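Local atomic coordinates of amino acid amide racemase (Ochrobactrum anthropi, PDB entry 6GIO), a protein that belongs to the class-III aminotransferase family of pyridoxal-5'-phosphate enzymes and is a dimer in which both subunits help bind the cofactor. Residues C[84-90]-C[303-307]; C[106-110]-C[292-298]. All coordinates share one frame; numbering follows the deposited sequence.

Overall arrangement
Interactions 1 and 2 lie on the same side of the chain's centre, with their own centres about 12 Å apart. Helix 85-97 leads into strand 104-109, and the loop containing 292-298 leads into helix 300-315, so both contacts join the same two regions of the chain. They meet directly: Asn-84 ND2 probably hydrogen-bonds to Gly-298 O (3.0 Å), and the Phe-108 ring packs against helix 85-97, CE1 lying 3.5 Å from Leu-90 CD2. Interaction 2 reaches a pyridoxal-5'-phosphate that Gly-112 and Ser-113 of the second subunit also hold; interaction 1, between helices 85-97 and 300-315, adjoins interaction 2 and likewise touches the second subunit.

Interaction 1 (C[84-90]-C[303-307]); sequences NEAAVSL and TAAGR
Thr-303 packs against the first turn of helix 85-97, its methyl CG2 and its CB lying beside Ala-87 and its OG1 3.3 Å from Ala-86 CB. The two short helical segments run at 42° to each other, and their axes approach to 8.4 Å. Small residues permit this: Ala-86 CB and Ala-304 CB meet at 4.2 Å. Leu-90 reaches across one turn further on. With CG anti to the backbone N (chi1 176°), its CD2 comes to 3.8 Å from Thr-303 CB, while CD1 approaches Gly-306, where the lack of a side chain brings the backbone itself within touch.

No hydrogen bond joins the two segments; their polar groups find other partners. Asn-84 is the N-cap, its OD1 taking the N-H of Ala-87 at 3.0 Å, with the donor standing above the amide's carbonyl plane. Thr-303 OG1 bonds instead to Asn-299 O, one turn back. Ser-89 OG donates to Glu-85 O (2.7 Å), an oxygen that also accepts from Ser-89 N on the opposite face of its plane.

Arg-307 supplies the one charged side chain draped across the contact. Its bend at chi3 (76°) lays one face of the guanidinium over Ser-89 CB, 3.5 Å from CZ, while the aliphatic part runs along Leu-90. Its NE forms a salt bridge with Asp-93, further along helix 85-97, which ties the two helices together.

Helix 61-72 packs against Ala-304 and Ala-305, Leu-275 lies against both Leu-90 and Thr-303, and Arg-10 of the second subunit pairs with Glu-85, so this helix crossing sits close to the dimer interface.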
ATOM      1  N   ASN C  84       4.476  14.981 -10.303  1.00 21.12           N
ATOM      2  CA  ASN C  84       3.514  16.026  -9.983  1.00 21.16           C
ATOM      3  C   ASN C  84       4.099  16.921  -8.945  1.00 22.05           C
ATOM      4  O   ASN C  84       4.987  16.500  -8.222  1.00 23.75           O
ATOM      5  CB  ASN C  84       2.166  15.426  -9.530  1.00 20.52           C
ATOM      6  CG  ASN C  84       2.274  14.602  -8.277  1.00 20.05           C
ATOM      7  OD1 ASN C  84       2.228  15.142  -7.151  1.00 18.96           O
ATOM      8  ND2 ASN C  84       2.395  13.271  -8.453  1.00 20.08           N
ATOM      9  N   GLU C  85       3.605  18.153  -8.877  1.00 23.10           N
ATOM     10  CA  GLU C  85       4.159  19.198  -7.996  1.00 22.70           C
ATOM     11  C   GLU C  85       4.150  18.811  -6.522  1.00 21.68           C
ATOM     12  O   GLU C  85       5.148  19.017  -5.838  1.00 19.85           O
ATOM     13  CB  GLU C  85       3.390  20.522  -8.177  1.00 26.23           C
ATOM     14  CG  GLU C  85       3.844  21.688  -7.279  1.00 27.90           C
ATOM     15  CD  GLU C  85       5.277  22.143  -7.566  1.00 29.71           C
ATOM     16  OE1 GLU C  85       5.812  21.914  -8.653  1.00 34.11           O
ATOM     17  OE2 GLU C  85       5.890  22.732  -6.698  1.00 32.40           O
ATOM     18  N   ALA C  86       3.028  18.266  -6.035  1.00 18.74           N
ATOM     19  CA  ALA C  86       2.908  17.875  -4.650  1.00 17.85           C
ATOM     20  C   ALA C  86       3.978  16.875  -4.207  1.00 18.88           C
ATOM     21  O   ALA C  86       4.632  17.069  -3.188  1.00 20.36           O
ATOM     22  CB  ALA C  86       1.506  17.329  -4.366  1.00 17.87           C
ATOM     23  N   ALA C  87       4.130  15.801  -4.970  1.00 17.43           N
ATOM     24  CA  ALA C  87       5.013  14.746  -4.620  1.00 18.42           C
ATOM     25  C   ALA C  87       6.469  15.233  -4.729  1.00 20.43           C
ATOM     26  O   ALA C  87       7.285  14.891  -3.878  1.00 20.42           O
ATOM     27  CB  ALA C  87       4.796  13.564  -5.549  1.00 18.20           C
ATOM     28  N   VAL C  88       6.800  16.009  -5.775  1.00 21.69           N
ATOM     29  CA  VAL C  88       8.206  16.469  -5.915  1.00 21.92           C
ATOM     30  C   VAL C  88       8.528  17.403  -4.748  1.00 23.25           C
ATOM     31  O   VAL C  88       9.577  17.271  -4.113  1.00 23.04           O
ATOM     32  CB  VAL C  88       8.459  17.105  -7.294  1.00 21.67           C
ATOM     33  CG1 VAL C  88       9.858  17.748  -7.383  1.00 22.09           C
ATOM     34  CG2 VAL C  88       8.315  16.040  -8.354  1.00 21.57           C
ATOM     35  N   SER C  89       7.592  18.309  -4.439  1.00 23.93           N
ATOM     36  CA  SER C  89       7.744  19.247  -3.312  1.00 24.85           C
ATOM     37  C   SER C  89       7.831  18.560  -1.956  1.00 24.14           C
ATOM     38  O   SER C  89       8.703  18.908  -1.178  1.00 22.58           O
ATOM     39  CB  SER C  89       6.640  20.320  -3.303  1.00 24.72           C
ATOM     40  OG  SER C  89       6.601  20.956  -4.565  1.00 23.80           O
ATOM     41  N   LEU C  90       6.966  17.569  -1.687  1.00 24.43           N
ATOM     42  CA  LEU C  90       7.095  16.749  -0.447  1.00 22.78           C
ATOM     43  C   LEU C  90       8.476  16.082  -0.344  1.00 21.77           C
ATOM     44  O   LEU C  90       9.094  16.058   0.737  1.00 21.96           O
ATOM     45  CB  LEU C  90       5.999  15.667  -0.360  1.00 22.16           C
ATOM     46  CG  LEU C  90       6.052  14.684   0.830  1.00 22.14           C
ATOM     47  CD1 LEU C  90       6.101  15.432   2.158  1.00 22.35           C
ATOM     48  CD2 LEU C  90       4.868  13.700   0.821  1.00 22.20           C
ATOM     49  N   THR C 303       0.262  13.010  -1.209  1.00 18.29           N
ATOM     50  CA  THR C 303       1.491  13.821  -0.989  1.00 19.29           C
ATOM     51  C   THR C 303       1.172  15.244  -0.570  1.00 19.90           C
ATOM     52  O   THR C 303       1.885  15.800   0.264  1.00 22.96           O
ATOM     53  CB  THR C 303       2.484  13.812  -2.174  1.00 19.98           C
ATOM     54  OG1 THR C 303       1.851  14.250  -3.365  1.00 21.12           O
ATOM     55  CG2 THR C 303       2.997  12.416  -2.414  1.00 20.95           C
ATOM     56  N   ALA C 304       0.092  15.828  -1.103  1.00 20.72           N
ATOM     57  CA  ALA C 304      -0.346  17.131  -0.624  1.00 22.00           C
ATOM     58  C   ALA C 304      -0.691  17.076   0.892  1.00 22.94           C
ATOM     59  O   ALA C 304      -0.305  17.979   1.645  1.00 22.31           O
ATOM     60  CB  ALA C 304      -1.519  17.682  -1.444  1.00 21.97           C
ATOM     61  N   ALA C 305      -1.416  16.033   1.337  1.00 23.25           N
ATOM     62  CA  ALA C 305      -1.721  15.886   2.758  1.00 22.93           C
ATOM     63  C   ALA C 305      -0.420  15.840   3.589  1.00 23.00           C
ATOM     64  O   ALA C 305      -0.304  16.444   4.650  1.00 20.11           O
ATOM     65  CB  ALA C 305      -2.582  14.653   3.002  1.00 21.14           C
ATOM     66  N   GLY C 306       0.569  15.128   3.094  1.00 26.40           N
ATOM     67  CA  GLY C 306       1.854  15.043   3.801  1.00 26.35           C
ATOM     68  C   GLY C 306       2.571  16.378   3.919  1.00 25.87           C
ATOM     69  O   GLY C 306       3.229  16.659   4.925  1.00 21.80           O
ATOM     70  N   ARG C 307       2.461  17.199   2.877  1.00 26.54           N
ATOM     71  CA  ARG C 307       3.084  18.525   2.926  1.00 26.82           C
ATOM     72  C   ARG C 307       2.421  19.344   4.018  1.00 25.72           C
ATOM     73  O   ARG C 307       3.105  20.049   4.749  1.00 24.23           O
ATOM     74  CB  ARG C 307       2.981  19.251   1.594  1.00 26.55           C
ATOM     75  CG  ARG C 307       3.794  18.612   0.514  1.00 28.74           C
ATOM     76  CD  ARG C 307       4.140  19.627  -0.527  1.00 29.67           C
ATOM     77  NE  ARG C 307       5.202  20.488  -0.036  1.00 31.35           N
ATOM     78  CZ  ARG C 307       5.345  21.772  -0.361  1.00 32.98           C
ATOM     79  NH1 ARG C 307       4.490  22.382  -1.185  1.00 34.32           N
ATOM     80  NH2 ARG C 307       6.353  22.450   0.143  1.00 33.41           N
TER

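Interaction 2 (C[106-110]-C[292-298]); sequences VWFGH and VLQTTAG. With PLP (pyridoxal-5'-phosphate), chain E.
A water between His-110 and Thr-296 is gripped by three groups: it accepts from Thr-296 N at 2.9 Å, donates to O3P of pyridoxal-5'-phosphate at 2.7 Å, and is hydrogen-bonded to His-110 NE2 at 3.2 Å. The imidazole is thereby linked to the phosphate without touching it.

The direct bond across the contact comes from Trp-107, whose NE1 donates to Val-292 O (3.0 Å, 166°). The acceptor lies in the indole plane, at its edge. CG anti to the backbone N (chi1 168°) sends the ring along the strand toward the loop, with one face over Gly-109 N, where glycine leaves room for it. Val-292 CG1 adds an apolar contact to CZ2.

Further along, Ala-297 closes a type I turn begun at Gln-294, and its CB lies 3.3 Å from Phe-108 O. A second water bridges Gly-109 O and Gly-298 N; Gly-298 has the positive phi (74°) that glycine readily adopts.

The loop so anchored presents Thr-295, whose N and OG1 both donate to phosphate O1P (2.8 and 2.7 Å). With Gly-112 and Ser-113 of the second subunit also bonded to this cofactor, its site is composite; the uncharged donors of Thr-295 and the water probably spread the phosphate's negative charge.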
ATOM      1  N   VAL C 106      14.215  10.048  -2.721  1.00 21.48           N
ATOM      2  CA  VAL C 106      13.002   9.680  -2.017  1.00 19.92           C
ATOM      3  C   VAL C 106      12.119   8.794  -2.889  1.00 19.76           C
ATOM      4  O   VAL C 106      11.889   9.075  -4.065  1.00 22.38           O
ATOM      5  CB  VAL C 106      12.213  10.919  -1.684  1.00 18.78           C
ATOM      6  CG1 VAL C 106      11.033  10.567  -0.776  1.00 18.49           C
ATOM      7  CG2 VAL C 106      13.154  11.918  -1.035  1.00 19.38           C
ATOM      8  N   TRP C 107      11.666   7.704  -2.320  1.00 18.83           N
ATOM      9  CA  TRP C 107      10.673   6.861  -2.952  1.00 19.00           C
ATOM     10  C   TRP C 107       9.462   7.020  -2.113  1.00 17.46           C
ATOM     11  O   TRP C 107       9.581   7.109  -0.932  1.00 17.31           O
ATOM     12  CB  TRP C 107      11.156   5.405  -2.900  1.00 19.94           C
ATOM     13  CG  TRP C 107      10.183   4.322  -3.241  1.00 19.71           C
ATOM     14  CD1 TRP C 107      10.062   3.709  -4.433  1.00 19.59           C
ATOM     15  CD2 TRP C 107       9.259   3.658  -2.338  1.00 19.86           C
ATOM     16  NE1 TRP C 107       9.093   2.729  -4.358  1.00 21.72           N
ATOM     17  CE2 TRP C 107       8.599   2.665  -3.080  1.00 20.21           C
ATOM     18  CE3 TRP C 107       8.925   3.816  -0.972  1.00 20.82           C
ATOM     19  CZ2 TRP C 107       7.631   1.812  -2.519  1.00 19.47           C
ATOM     20  CZ3 TRP C 107       7.916   2.957  -0.417  1.00 20.03           C
ATOM     21  CH2 TRP C 107       7.296   1.988  -1.210  1.00 19.16           C
ATOM     22  N   PHE C 108       8.290   6.978  -2.722  1.00 19.07           N
ATOM     23  CA  PHE C 108       7.015   7.006  -1.997  1.00 18.78           C
ATOM     24  C   PHE C 108       6.215   5.726  -2.085  1.00 17.87           C
ATOM     25  O   PHE C 108       6.226   5.054  -3.119  1.00 18.51           O
ATOM     26  CB  PHE C 108       6.142   8.115  -2.567  1.00 20.35           C
ATOM     27  CG  PHE C 108       6.601   9.489  -2.193  1.00 21.05           C
ATOM     28  CD1 PHE C 108       6.529   9.925  -0.863  1.00 21.09           C
ATOM     29  CD2 PHE C 108       7.150  10.344  -3.159  1.00 21.23           C
ATOM     30  CE1 PHE C 108       6.977  11.184  -0.499  1.00 20.60           C
ATOM     31  CE2 PHE C 108       7.560  11.621  -2.808  1.00 21.62           C
ATOM     32  CZ  PHE C 108       7.497  12.042  -1.478  1.00 20.78           C
ATOM     33  N   GLY C 109       5.444   5.433  -1.032  1.00 17.61           N
ATOM     34  CA  GLY C 109       4.535   4.289  -1.073  1.00 17.17           C
ATOM     35  C   GLY C 109       3.305   4.625  -0.284  1.00 17.43           C
ATOM     36  O   GLY C 109       3.010   5.812  -0.071  1.00 17.89           O
ATOM     37  N   HIS C 110       2.569   3.599   0.113  1.00 17.23           N
ATOM     38  CA  HIS C 110       1.301   3.803   0.830  1.00 18.86           C
ATOM     39  C   HIS C 110       1.311   3.453   2.268  1.00 19.92           C
ATOM     40  O   HIS C 110       0.380   3.826   2.983  1.00 23.88           O
ATOM     41  CB  HIS C 110       0.240   2.922   0.227  1.00 18.16           C
ATOM     42  CG  HIS C 110       0.104   3.098  -1.227  1.00 16.23           C
ATOM     43  ND1 HIS C 110      -0.251   4.310  -1.788  1.00 16.56           N
ATOM     44  CD2 HIS C 110       0.265   2.229  -2.249  1.00 15.64           C
ATOM     45  CE1 HIS C 110      -0.340   4.161  -3.097  1.00 16.54           C
ATOM     46  NE2 HIS C 110       0.001   2.922  -3.403  1.00 15.88           N
ATOM     47  N   VAL C 292      10.826  -0.859  -7.875  1.00 26.52           N
ATOM     48  CA  VAL C 292       9.775  -0.978  -6.869  1.00 26.31           C
ATOM     49  C   VAL C 292       8.625  -0.042  -7.235  1.00 25.94           C
ATOM     50  O   VAL C 292       8.621   1.111  -6.847  1.00 24.95           O
ATOM     51  CB  VAL C 292      10.293  -0.681  -5.447  1.00 27.75           C
ATOM     52  CG1 VAL C 292       9.260  -1.125  -4.426  1.00 27.49           C
ATOM     53  CG2 VAL C 292      11.603  -1.417  -5.166  1.00 27.82           C
ATOM     54  N   LEU C 293       7.642  -0.572  -7.965  1.00 23.83           N
ATOM     55  CA  LEU C 293       6.569   0.206  -8.557  1.00 25.06           C
ATOM     56  C   LEU C 293       5.239  -0.080  -7.921  1.00 25.81           C
ATOM     57  O   LEU C 293       4.879  -1.255  -7.711  1.00 28.82           O
ATOM     58  CB  LEU C 293       6.418  -0.149 -10.024  1.00 25.17           C
ATOM     59  CG  LEU C 293       7.576   0.172 -10.979  1.00 26.24           C
ATOM     60  CD1 LEU C 293       7.099  -0.102 -12.404  1.00 27.53           C
ATOM     61  CD2 LEU C 293       8.064   1.598 -10.823  1.00 24.99           C
ATOM     62  N   GLN C 294       4.505   0.977  -7.588  1.00 25.53           N
ATOM     63  CA  GLN C 294       3.088   0.829  -7.251  1.00 26.91           C
ATOM     64  C   GLN C 294       2.369   1.970  -7.912  1.00 26.35           C
ATOM     65  O   GLN C 294       2.705   3.134  -7.671  1.00 25.54           O
ATOM     66  CB  GLN C 294       2.847   0.879  -5.766  1.00 27.32           C
ATOM     67  CG  GLN C 294       3.242  -0.372  -5.024  1.00 28.57           C
ATOM     68  CD  GLN C 294       3.088  -0.164  -3.540  1.00 29.98           C
ATOM     69  OE1 GLN C 294       3.843   0.612  -2.937  1.00 29.94           O
ATOM     70  NE2 GLN C 294       2.076  -0.802  -2.950  1.00 28.43           N
ATOM     71  N   THR C 295       1.341   1.636  -8.688  1.00 26.21           N
ATOM     72  CA  THR C 295       0.709   2.606  -9.584  1.00 26.50           C
ATOM     73  C   THR C 295       0.398   3.992  -8.975  1.00 25.58           C
ATOM     74  O   THR C 295       0.832   5.034  -9.539  1.00 24.24           O
ATOM     75  CB  THR C 295      -0.537   2.014 -10.241  1.00 25.77           C
ATOM     76  OG1 THR C 295      -0.152   0.856 -11.002  1.00 25.38           O
ATOM     77  CG2 THR C 295      -1.161   3.028 -11.203  1.00 25.91           C
ATOM     78  N   THR C 296      -0.337   4.008  -7.863  1.00 22.81           N
ATOM     79  CA  THR C 296      -0.792   5.268  -7.269  1.00 22.45           C
ATOM     80  C   THR C 296       0.103   5.838  -6.196  1.00 20.74           C
ATOM     81  O   THR C 296      -0.235   6.835  -5.590  1.00 21.23           O
ATOM     82  CB  THR C 296      -2.220   5.166  -6.685  1.00 22.49           C
ATOM     83  OG1 THR C 296      -2.219   4.230  -5.617  1.00 21.90           O
ATOM     84  CG2 THR C 296      -3.191   4.739  -7.755  1.00 22.77           C
ATOM     85  N   ALA C 297       1.230   5.209  -5.933  1.00 21.39           N
ATOM     86  CA  ALA C 297       2.220   5.793  -5.034  1.00 21.70           C
ATOM     87  C   ALA C 297       2.649   7.176  -5.524  1.00 20.98           C
ATOM     88  O   ALA C 297       2.859   7.399  -6.731  1.00 20.19           O
ATOM     89  CB  ALA C 297       3.447   4.891  -4.921  1.00 23.25           C
ATOM     90  N   GLY C 298       2.770   8.103  -4.574  1.00 20.37           N
ATOM     91  CA  GLY C 298       3.214   9.451  -4.869  1.00 21.42           C
ATOM     92  C   GLY C 298       2.144  10.242  -5.565  1.00 20.26           C
ATOM     93  O   GLY C 298       2.454  11.208  -6.238  1.00 18.21           O
TER
HETATM   94  N1  PLP E 501      -2.394  -6.791 -10.967  1.00 30.69           N
HETATM   95  C2  PLP E 501      -2.697  -6.324 -12.217  1.00 30.64           C
HETATM   96  C2A PLP E 501      -3.459  -7.163 -13.218  1.00 28.82           C
HETATM   97  C3  PLP E 501      -2.261  -4.949 -12.607  1.00 31.13           C
HETATM   98  O3  PLP E 501      -2.506  -4.416 -13.829  1.00 30.45           O
HETATM   99  C4  PLP E 501      -1.524  -4.135 -11.613  1.00 32.78           C
HETATM  100  C4A PLP E 501      -1.071  -2.759 -11.934  1.00 36.35           C
HETATM  101  C5  PLP E 501      -1.237  -4.747 -10.286  1.00 30.58           C
HETATM  102  C6  PLP E 501      -1.703  -6.049 -10.042  1.00 28.60           C
HETATM  103  C5A PLP E 501      -0.461  -3.894  -9.267  1.00 29.53           C
HETATM  104  O4P PLP E 501      -1.158  -2.710  -8.797  1.00 25.87           O
HETATM  105  P   PLP E 501      -0.334  -1.560  -8.046  1.00 26.22           P
HETATM  106  O1P PLP E 501       0.574  -1.045  -9.165  1.00 24.39           O
HETATM  107  O2P PLP E 501       0.517  -2.208  -6.965  1.00 23.91           O
HETATM  108  O3P PLP E 501      -1.378  -0.611  -7.561  1.00 24.69           O
HETATM  109  O   HOH W   1       2.032   7.606  -1.960  1.00 19.45           O
HETATM  110  O   HOH W   2      -0.917   1.691  -6.172  1.00 25.88           O